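Local atomic coordinates of transcriptional regulator (Saccharomonospora viridis, PDB entry 4KWA), a protein that probably binds DNA as a TetR-family transcriptional repressor and holds a choline ion in its C-terminal domain. Residues T12-I17 against R96-V101; R20-V25 against S47-L52; I51-L56 against N112-D117. One frame throughout, in Å; residues are numbered along the deposited sequence.

Interaction 1. Residues T12-I17 against R96-V101; sequences TAWRLI and RDEWSV. With CHT (choline ion), chain E; EDO (1,2-ethanediol), chain D.
Trp14 and Val101 meet at the interface between the DNA-binding and ligand-binding domains of a TetR-family regulator. Trp14 lies on helix 2-20, the first helix of the DNA-binding domain. Val101 lies on helix 94-109, which also lines the choline pocket. The two short segments cross at 75°, with their axes 9.3 Å apart at the closest point. CG of Trp14 stands anti to the backbone N (chi1 -177°), and its indole reaches across to the other helix. Val101 lies over one face of that indole. Its CG2 makes a CH-pi contact, 3.9 Å from the centroid of the six-membered ring. The other methyl, CG1, sits 3.3 Å from Trp14 CH2, a close approach. Glu98 comes to the edge of the indole, where its CG is 3.9 Å from Trp14 CZ2. Its carboxylate is turned nearly perpendicular to the indole, with the planes 86° apart, and is held by Arg66 and Asn59. Ile17 adds a looser apolar contact, CG2 to Val101 CG2 at 4.2 Å. Asp97 turns its carboxylate to Arg19, in a salt bridge just beyond the segment 12-17. No hydrogen bond joins the two segments. Trp99, next in sequence to Glu98, leaves its helix on the side away from segment 12-17, and its ring lines the choline pocket. Choline C7 lies over one face of its ring, 3.7 Å from Trp99 CE2. One helix therefore touches both the choline and the DNA-binding domain, consistent with the TetR fold, in which ligand binding is relayed to the DNA-binding helices.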
loop_
_atom_site.group_PDB
_atom_site.type_symbol
_atom_site.label_atom_id
_atom_site.label_comp_id
_atom_site.label_asym_id
_atom_site.label_seq_id
_atom_site.Cartn_x
_atom_site.Cartn_y
_atom_site.Cartn_z
ATOM N N THR A 12 14.632 -19.148 0.218
ATOM C CA THR A 12 14.481 -19.206 -1.239
ATOM C C THR A 12 13.073 -18.718 -1.642
ATOM O O THR A 12 12.944 -17.822 -2.532
ATOM C CB THR A 12 14.840 -20.620 -1.788
ATOM O OG1 THR A 12 16.202 -20.930 -1.495
ATOM C CG2 THR A 12 14.638 -20.698 -3.235
ATOM N N ALA A 13 12.020 -19.291 -1.012
ATOM C CA ALA A 13 10.630 -18.836 -1.292
ATOM C C ALA A 13 10.412 -17.359 -1.105
ATOM O O ALA A 13 9.776 -16.727 -1.961
ATOM C CB ALA A 13 9.598 -19.642 -0.513
ATOM N N TRP A 14 10.979 -16.752 -0.036
ATOM C CA TRP A 14 10.844 -15.310 0.209
ATOM C C TRP A 14 11.345 -14.438 -0.913
ATOM O O TRP A 14 10.635 -13.563 -1.443
ATOM C CB TRP A 14 11.599 -14.906 1.492
ATOM C CG TRP A 14 11.441 -13.428 1.859
ATOM C CD1 TRP A 14 12.324 -12.362 1.614
ATOM C CD2 TRP A 14 10.328 -12.868 2.573
ATOM N NE1 TRP A 14 11.763 -11.194 2.114
ATOM C CE2 TRP A 14 10.566 -11.488 2.727
ATOM C CE3 TRP A 14 9.153 -13.409 3.072
ATOM C CZ2 TRP A 14 9.656 -10.627 3.387
ATOM C CZ3 TRP A 14 8.238 -12.559 3.751
ATOM C CH2 TRP A 14 8.519 -11.166 3.903
ATOM N N ARG A 15 12.541 -14.795 -1.380
ATOM C CA ARG A 15 13.194 -14.103 -2.475
ATOM C C ARG A 15 12.448 -14.237 -3.822
ATOM O O ARG A 15 12.210 -13.226 -4.511
ATOM C CB ARG A 15 14.656 -14.551 -2.540
ATOM C CG ARG A 15 15.485 -13.818 -3.598
ATOM C CD ARG A 15 16.908 -14.244 -3.652
ATOM N NE ARG A 15 17.162 -15.676 -3.702
ATOM C CZ ARG A 15 17.474 -16.348 -2.610
ATOM N NH1 ARG A 15 17.494 -15.694 -1.457
ATOM N NH2 ARG A 15 17.675 -17.620 -2.639
ATOM N N LEU A 16 11.972 -15.453 -4.102
ATOM C CA LEU A 16 11.199 -15.698 -5.298
ATOM C C LEU A 16 9.843 -14.969 -5.273
ATOM O O LEU A 16 9.433 -14.355 -6.270
ATOM C CB LEU A 16 11.059 -17.197 -5.520
ATOM C CG LEU A 16 12.297 -18.051 -5.814
ATOM C CD1 LEU A 16 11.937 -19.534 -6.029
ATOM C CD2 LEU A 16 12.949 -17.435 -7.058
ATOM N N ILE A 17 9.216 -14.988 -4.129
ATOM C CA ILE A 17 7.918 -14.333 -3.941
ATOM C C ILE A 17 8.120 -12.793 -4.120
ATOM O O ILE A 17 7.347 -12.130 -4.764
ATOM C CB ILE A 17 7.358 -14.678 -2.545
ATOM C CG1 ILE A 17 6.860 -16.127 -2.523
ATOM C CG2 ILE A 17 6.192 -13.725 -2.180
ATOM C CD1 ILE A 17 6.607 -16.720 -1.161
ATOM N N ARG A 96 14.239 -3.819 0.027
ATOM C CA ARG A 96 13.370 -3.660 -1.184
ATOM C C ARG A 96 12.504 -4.897 -1.371
ATOM O O ARG A 96 11.269 -4.797 -1.585
ATOM C CB ARG A 96 14.220 -3.435 -2.426
ATOM C CG ARG A 96 13.433 -3.317 -3.722
ATOM C CD ARG A 96 12.615 -2.060 -3.717
ATOM N NE ARG A 96 12.079 -1.722 -5.053
ATOM C CZ ARG A 96 12.390 -0.661 -5.793
ATOM N NH1 ARG A 96 11.759 -0.486 -6.956
ATOM N NH2 ARG A 96 13.249 0.289 -5.395
ATOM N N ASP A 97 13.098 -6.085 -1.181
ATOM C CA ASP A 97 12.323 -7.342 -1.278
ATOM C C ASP A 97 11.253 -7.429 -0.226
ATOM O O ASP A 97 10.129 -7.917 -0.475
ATOM C CB ASP A 97 13.264 -8.536 -1.169
ATOM C CG ASP A 97 14.107 -8.756 -2.422
ATOM O OD1 ASP A 97 13.852 -8.163 -3.454
ATOM O OD2 ASP A 97 15.091 -9.493 -2.329
ATOM N N GLU A 98 11.582 -7.043 1.012
ATOM C CA GLU A 98 10.576 -7.062 2.045
ATOM C C GLU A 98 9.398 -6.203 1.653
ATOM O O GLU A 98 8.250 -6.649 1.744
ATOM C CB GLU A 98 11.185 -6.675 3.392
ATOM C CG GLU A 98 12.161 -7.724 3.908
ATOM C CD GLU A 98 12.763 -7.341 5.258
ATOM O OE1 GLU A 98 12.521 -6.229 5.724
ATOM O OE2 GLU A 98 13.434 -8.153 5.887
ATOM N N TRP A 99 9.672 -4.991 1.113
ATOM C CA TRP A 99 8.593 -4.182 0.651
ATOM C C TRP A 99 7.765 -4.891 -0.379
ATOM O O TRP A 99 6.547 -4.813 -0.338
ATOM C CB TRP A 99 9.101 -2.824 0.121
ATOM C CG TRP A 99 9.282 -1.770 1.193
ATOM C CD1 TRP A 99 10.320 -1.615 2.014
ATOM C CD2 TRP A 99 8.284 -0.814 1.625
ATOM N NE1 TRP A 99 10.089 -0.584 2.922
ATOM C CE2 TRP A 99 8.841 -0.068 2.693
ATOM C CE3 TRP A 99 6.990 -0.520 1.225
ATOM C CZ2 TRP A 99 8.148 1.002 3.345
ATOM C CZ3 TRP A 99 6.297 0.567 1.862
ATOM C CH2 TRP A 99 6.890 1.317 2.912
ATOM N N SER A 100 8.441 -5.533 -1.328
ATOM C CA SER A 100 7.761 -6.263 -2.400
ATOM C C SER A 100 6.777 -7.275 -1.837
ATOM O O SER A 100 5.691 -7.458 -2.381
ATOM C CB SER A 100 8.758 -6.979 -3.330
ATOM O OG SER A 100 9.606 -6.085 -4.047
ATOM N N VAL A 101 7.173 -7.961 -0.768
ATOM C CA VAL A 101 6.346 -8.939 -0.143
ATOM C C VAL A 101 5.210 -8.284 0.658
ATOM O O VAL A 101 4.066 -8.788 0.590
ATOM C CB VAL A 101 7.163 -9.834 0.759
ATOM C CG1 VAL A 101 6.228 -10.749 1.555
ATOM C CG2 VAL A 101 8.139 -10.607 -0.121
HETATM C C4 CHT E . 5.377 -2.905 8.079
HETATM C C5 CHT E . 6.740 -2.820 7.391
HETATM C C6 CHT E . 5.802 -2.056 5.230
HETATM C C7 CHT E . 8.156 -2.245 5.552
HETATM C C8 CHT E . 6.840 -0.493 6.700
HETATM O O6 CHT E . 5.368 -4.142 8.809
HETATM N N1 CHT E . 6.872 -1.897 6.229
HETATM C C1 EDO D . 16.497 -15.126 -7.228
HETATM O O1 EDO D . 16.765 -16.464 -6.534
HETATM C C2 EDO D . 15.033 -14.665 -7.292
HETATM O O2 EDO D . 14.324 -14.425 -8.568
#

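Interaction 2. Residues R20-V25 against S47-L52; sequences RGYHNV and SKKDIL
Lys48 NZ is gripped by two backbone carbonyls and a water. It donates to Val25 O at 2.7 Å and to Tyr22 O at 2.8 Å. The C=O...N angles are 147° and 144°, with the nitrogen tilted from both carbonyl planes. The water accepts from Lys48 NZ and also bonds His23 ND1, at 2.7 Å. Beyond CG the lysine chain is extended, and it runs past the Tyr22 side chain in the opposite direction. Lys48 NZ stands over one face of the Tyr22 ring, 4.7 Å from its centroid, in a cation-pi contact. Lys48 CE adds a CH-pi contact on the same face, nearer the rim. On the opposite face Leu52 CD2 lies over the ring centre, 4.0 Å from the centroid. The phenol is thus sandwiched between side chains one helical turn apart. The contact lies in the predicted DNA-binding domain of this TetR-family protein. It joins the turn between helices 2-20 and 27-34 to the start of helix 48-71, which follows the helix-turn-helix motif. Ser47 caps that helix, its OG accepting from Asp50 N at 3.1 Å. His23 NE2 bonds Glu108, and its ring meets that of His23 of the second subunit.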
loop_
_atom_site.group_PDB
_atom_site.type_symbol
_atom_site.label_atom_id
_atom_site.label_comp_id
_atom_site.label_asym_id
_atom_site.label_seq_id
_atom_site.Cartn_x
_atom_site.Cartn_y
_atom_site.Cartn_z
ATOM N N ARG A 20 9.266 -12.187 -8.112
ATOM C CA ARG A 20 8.396 -12.698 -9.164
ATOM C C ARG A 20 6.904 -12.610 -8.907
ATOM O O ARG A 20 6.125 -12.687 -9.863
ATOM C CB ARG A 20 8.770 -14.176 -9.440
ATOM C CG ARG A 20 10.234 -14.445 -9.854
ATOM C CD ARG A 20 10.355 -15.872 -10.444
ATOM N NE ARG A 20 11.675 -16.486 -10.322
ATOM C CZ ARG A 20 11.964 -17.741 -10.704
ATOM N NH1 ARG A 20 11.049 -18.505 -11.264
ATOM N NH2 ARG A 20 13.188 -18.208 -10.572
ATOM N N GLY A 21 6.553 -12.467 -7.633
ATOM C CA GLY A 21 5.194 -12.460 -7.145
ATOM C C GLY A 21 4.713 -13.869 -6.749
ATOM O O GLY A 21 4.908 -14.901 -7.459
ATOM N N TYR A 22 4.116 -13.912 -5.543
ATOM C CA TYR A 22 3.615 -15.106 -4.919
ATOM C C TYR A 22 2.844 -16.022 -5.832
ATOM O O TYR A 22 3.104 -17.223 -5.849
ATOM C CB TYR A 22 2.688 -14.714 -3.754
ATOM C CG TYR A 22 2.004 -15.877 -3.168
ATOM C CD1 TYR A 22 2.683 -16.793 -2.387
ATOM C CD2 TYR A 22 0.646 -16.030 -3.303
ATOM C CE1 TYR A 22 2.044 -17.871 -1.836
ATOM C CE2 TYR A 22 -0.002 -17.113 -2.708
ATOM C CZ TYR A 22 0.701 -18.000 -1.971
ATOM O OH TYR A 22 0.053 -19.088 -1.432
ATOM N N HIS A 23 1.946 -15.471 -6.650
ATOM C CA HIS A 23 1.116 -16.365 -7.560
ATOM C C HIS A 23 1.850 -16.900 -8.800
ATOM O O HIS A 23 1.345 -17.802 -9.519
ATOM C CB HIS A 23 -0.191 -15.673 -7.901
ATOM C CG HIS A 23 -1.074 -15.457 -6.671
ATOM N ND1 HIS A 23 -1.824 -16.465 -6.101
ATOM C CD2 HIS A 23 -1.322 -14.341 -5.939
ATOM C CE1 HIS A 23 -2.490 -15.976 -5.055
ATOM N NE2 HIS A 23 -2.220 -14.682 -4.958
ATOM N N ASN A 24 3.011 -16.317 -9.074
ATOM C CA ASN A 24 3.857 -16.711 -10.173
ATOM C C ASN A 24 4.939 -17.629 -9.727
ATOM O O ASN A 24 5.711 -18.057 -10.536
ATOM C CB ASN A 24 4.466 -15.497 -10.859
ATOM C CG ASN A 24 3.402 -14.560 -11.359
ATOM O OD1 ASN A 24 2.467 -15.003 -11.961
ATOM N ND2 ASN A 24 3.513 -13.283 -11.052
ATOM N N VAL A 25 5.077 -17.848 -8.438
ATOM C CA VAL A 25 6.059 -18.803 -7.988
ATOM C C VAL A 25 5.474 -20.205 -7.840
ATOM O O VAL A 25 4.557 -20.426 -7.052
ATOM C CB VAL A 25 6.573 -18.412 -6.628
ATOM C CG1 VAL A 25 7.418 -19.534 -6.053
ATOM C CG2 VAL A 25 7.390 -17.160 -6.713
ATOM N N SER A 47 0.850 -26.601 1.611
ATOM C CA SER A 47 0.216 -25.798 0.652
ATOM C C SER A 47 1.068 -24.568 0.480
ATOM O O SER A 47 1.854 -24.149 1.354
ATOM C CB SER A 47 -1.158 -25.354 1.127
ATOM O OG SER A 47 -0.976 -24.240 1.962
ATOM N N LYS A 48 0.845 -23.959 -0.660
ATOM C CA LYS A 48 1.595 -22.798 -0.995
ATOM C C LYS A 48 1.387 -21.709 0.069
ATOM O O LYS A 48 2.349 -21.002 0.460
ATOM C CB LYS A 48 1.080 -22.337 -2.328
ATOM C CG LYS A 48 2.097 -21.584 -3.060
ATOM C CD LYS A 48 1.542 -21.224 -4.383
ATOM C CE LYS A 48 2.519 -20.215 -4.927
ATOM N NZ LYS A 48 2.017 -19.804 -6.252
ATOM N N LYS A 49 0.121 -21.524 0.492
ATOM C CA LYS A 49 -0.208 -20.496 1.512
ATOM C C LYS A 49 0.560 -20.750 2.750
ATOM O O LYS A 49 0.846 -19.820 3.522
ATOM C CB LYS A 49 -1.727 -20.428 1.867
ATOM C CG LYS A 49 -2.595 -19.831 0.777
ATOM C CD LYS A 49 -4.084 -19.825 1.148
ATOM C CE LYS A 49 -4.663 -21.213 1.377
ATOM N NZ LYS A 49 -6.143 -21.166 1.580
ATOM N N ASP A 50 0.862 -22.009 3.034
ATOM C CA ASP A 50 1.705 -22.244 4.201
ATOM C C ASP A 50 3.110 -21.775 3.999
ATOM O O ASP A 50 3.723 -21.306 4.976
ATOM C CB ASP A 50 1.770 -23.686 4.637
ATOM C CG ASP A 50 0.677 -24.022 5.592
ATOM O OD1 ASP A 50 -0.510 -23.775 5.254
ATOM O OD2 ASP A 50 1.023 -24.482 6.693
ATOM N N ILE A 51 3.661 -21.934 2.786
ATOM C CA ILE A 51 5.021 -21.399 2.524
ATOM C C ILE A 51 5.012 -19.850 2.751
ATOM O O ILE A 51 5.919 -19.313 3.401
ATOM C CB ILE A 51 5.534 -21.716 1.113
ATOM C CG1 ILE A 51 5.527 -23.224 0.917
ATOM C CG2 ILE A 51 6.961 -21.113 0.924
ATOM C CD1 ILE A 51 6.002 -23.633 -0.452
ATOM N N LEU A 52 3.979 -19.152 2.277
ATOM C CA LEU A 52 3.901 -17.691 2.447
ATOM C C LEU A 52 3.803 -17.339 3.953
ATOM O O LEU A 52 4.584 -16.516 4.463
ATOM C CB LEU A 52 2.701 -17.100 1.727
ATOM C CG LEU A 52 2.406 -15.586 1.777
ATOM C CD1 LEU A 52 3.617 -14.805 1.360
ATOM C CD2 LEU A 52 1.214 -15.166 0.972
HETATM O O HOH W 1 -0.853 -18.995 -6.264
#

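Interaction 3. Residues I51-L56 against N112-D117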
loop_
_atom_site.group_PDB
_atom_site.type_symbol
_atom_site.label_atom_id
_atom_site.label_comp_id
_atom_site.label_asym_id
_atom_site.label_seq_id
_atom_site.Cartn_x
_atom_site.Cartn_y
_atom_site.Cartn_z
ATOM N N ILE A 51 3.661 -21.934 2.786
ATOM C CA ILE A 51 5.021 -21.399 2.524
ATOM C C ILE A 51 5.012 -19.850 2.751
ATOM O O ILE A 51 5.919 -19.313 3.401
ATOM C CB ILE A 51 5.534 -21.716 1.113
ATOM C CG1 ILE A 51 5.527 -23.224 0.917
ATOM C CG2 ILE A 51 6.961 -21.113 0.924
ATOM C CD1 ILE A 51 6.002 -23.633 -0.452
ATOM N N LEU A 52 3.979 -19.152 2.277
ATOM C CA LEU A 52 3.901 -17.691 2.447
ATOM C C LEU A 52 3.803 -17.339 3.953
ATOM O O LEU A 52 4.584 -16.516 4.463
ATOM C CB LEU A 52 2.701 -17.100 1.727
ATOM C CG LEU A 52 2.406 -15.586 1.777
ATOM C CD1 LEU A 52 3.617 -14.805 1.360
ATOM C CD2 LEU A 52 1.214 -15.166 0.972
ATOM N N LEU A 53 2.915 -18.050 4.660
ATOM C CA LEU A 53 2.718 -17.719 6.063
ATOM C C LEU A 53 4.040 -17.922 6.844
ATOM O O LEU A 53 4.438 -17.071 7.669
ATOM C CB LEU A 53 1.583 -18.577 6.634
ATOM C CG LEU A 53 1.307 -18.427 8.102
ATOM C CD1 LEU A 53 0.650 -17.092 8.283
ATOM C CD2 LEU A 53 0.417 -19.616 8.523
ATOM N N GLU A 54 4.700 -19.048 6.621
ATOM C CA GLU A 54 5.906 -19.345 7.431
ATOM C C GLU A 54 7.108 -18.503 7.033
ATOM O O GLU A 54 8.001 -18.131 7.878
ATOM C CB GLU A 54 6.203 -20.846 7.371
ATOM C CG GLU A 54 5.099 -21.727 7.989
ATOM C CD GLU A 54 4.813 -21.401 9.474
ATOM O OE1 GLU A 54 5.757 -20.914 10.151
ATOM O OE2 GLU A 54 3.670 -21.646 9.974
ATOM N N ALA A 55 7.104 -18.104 5.752
ATOM C CA ALA A 55 8.169 -17.207 5.248
ATOM C C ALA A 55 7.974 -15.810 5.853
ATOM O O ALA A 55 8.958 -15.146 6.275
ATOM C CB ALA A 55 8.114 -17.091 3.685
ATOM N N LEU A 56 6.735 -15.428 6.020
ATOM C CA LEU A 56 6.441 -14.088 6.588
ATOM C C LEU A 56 6.853 -14.133 8.080
ATOM O O LEU A 56 7.444 -13.188 8.604
ATOM C CB LEU A 56 4.969 -13.786 6.533
ATOM C CG LEU A 56 4.414 -13.565 5.146
ATOM C CD1 LEU A 56 2.904 -13.539 5.173
ATOM C CD2 LEU A 56 4.921 -12.255 4.614
ATOM N N ASN A 112 -7.086 -14.005 3.514
ATOM C CA ASN A 112 -6.539 -15.116 4.340
ATOM C C ASN A 112 -6.377 -14.602 5.790
ATOM O O ASN A 112 -5.554 -13.709 5.984
ATOM C CB ASN A 112 -5.110 -15.501 3.784
ATOM C CG ASN A 112 -4.452 -16.680 4.492
ATOM O OD1 ASN A 112 -4.570 -16.849 5.687
ATOM N ND2 ASN A 112 -3.671 -17.462 3.755
ATOM N N PRO A 113 -7.122 -15.179 6.774
ATOM C CA PRO A 113 -7.151 -14.781 8.222
ATOM C C PRO A 113 -5.872 -15.040 8.952
ATOM O O PRO A 113 -5.540 -14.218 9.791
ATOM C CB PRO A 113 -8.316 -15.618 8.833
ATOM C CG PRO A 113 -8.543 -16.749 7.899
ATOM C CD PRO A 113 -8.026 -16.333 6.514
ATOM N N LYS A 114 -5.097 -16.092 8.591
ATOM C CA LYS A 114 -3.847 -16.332 9.273
ATOM C C LYS A 114 -2.845 -15.245 8.854
ATOM O O LYS A 114 -2.142 -14.755 9.695
ATOM C CB LYS A 114 -3.260 -17.734 9.096
ATOM C CG LYS A 114 -4.153 -18.844 9.707
ATOM C CD LYS A 114 -3.502 -20.216 9.740
ATOM C CE LYS A 114 -3.415 -20.932 8.397
ATOM N NZ LYS A 114 -3.006 -22.376 8.540
ATOM N N ILE A 115 -2.799 -14.893 7.576
ATOM C CA ILE A 115 -1.950 -13.869 7.074
ATOM C C ILE A 115 -2.369 -12.523 7.664
ATOM O O ILE A 115 -1.489 -11.774 8.099
ATOM C CB ILE A 115 -1.918 -13.801 5.531
ATOM C CG1 ILE A 115 -1.384 -15.109 4.914
ATOM C CG2 ILE A 115 -1.112 -12.580 5.054
ATOM C CD1 ILE A 115 0.067 -15.333 5.130
ATOM N N ARG A 116 -3.668 -12.244 7.695
ATOM C CA ARG A 116 -4.219 -11.034 8.264
ATOM C C ARG A 116 -3.791 -10.858 9.736
ATOM O O ARG A 116 -3.385 -9.755 10.159
ATOM C CB ARG A 116 -5.782 -11.016 8.177
ATOM C CG ARG A 116 -6.378 -9.653 8.458
ATOM C CD ARG A 116 -7.886 -9.560 8.755
ATOM N NE ARG A 116 -8.737 -9.946 7.652
ATOM C CZ ARG A 116 -9.577 -10.996 7.617
ATOM N NH1 ARG A 116 -9.782 -11.793 8.675
ATOM N NH2 ARG A 116 -10.271 -11.215 6.504
ATOM N N ASP A 117 -3.864 -11.941 10.494
ATOM C CA ASP A 117 -3.506 -11.935 11.931
ATOM C C ASP A 117 -2.012 -11.737 12.111
ATOM O O ASP A 117 -1.575 -10.973 12.953
ATOM C CB ASP A 117 -3.880 -13.261 12.617
ATOM C CG ASP A 117 -5.393 -13.447 12.791
ATOM O OD1 ASP A 117 -6.149 -12.501 12.447
ATOM O OD2 ASP A 117 -5.796 -14.576 13.238
#
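Ile115 and Leu53 slide past each other in opposite directions, while Leu52 and Leu56 each cross Ile115 at about a right angle. All three leucines meet the same methyl, Ile115 CD1. CG1 of Ile115 is anti to the carbonyl carbon (chi1 -61°), and chi2 of -70° turns CD1 in among them. Leu56 CD1 comes to 3.4 Å from Ile115 CD1, tighter than usual van der Waals contact. Leu53 CD1 lies 3.7 Å from Ile115 CD1, and Leu52 CG 4.1 Å from it. The helix segments run almost parallel, 12° apart, their axes 10.2 Å apart at closest approach. They belong to helix 48-71, which leads out of the DNA-binding domain of the TetR fold, and helix 113-139 of the ligand-binding domain. Val105 of helix 94-109 also packs on Leu56 and Ile115. On the exposed side, Lys114 crosses Leu53 at about a right angle. Its CB is 4.0 Å from Leu53 CD1, and the aliphatic chain continues beside Leu53 CD2. Asn112 caps the start of helix 113-139. Its OD1 accepts from Ile115 N at 3.2 Å, with the donor above the carbonyl plane, and more weakly from Lys114 N.

In the fold
Interaction 2 is nested along the chain inside the loop closed by interaction 1. Interaction 3 begins on helix 48-71 where interaction 2 ends, sharing Ile51 and Leu52, and its segments alternate with those of interaction 1. The centres of interactions 1 and 2 lie about 10 Å apart, as do those of 2 and 3; those of 1 and 3, about 14 Å. Ala13 of interaction 1 packs on the shared Ile51, and Trp14 packs on Leu56 of interaction 3. Interaction 2 stays within the DNA-binding part, while interactions 1 and 3 join it to consecutive helices, 94-109 and 113-139, of the ligand-binding part. Helices 2-20 and 48-71 thus both touch the ligand-binding part, consistent with ligand control.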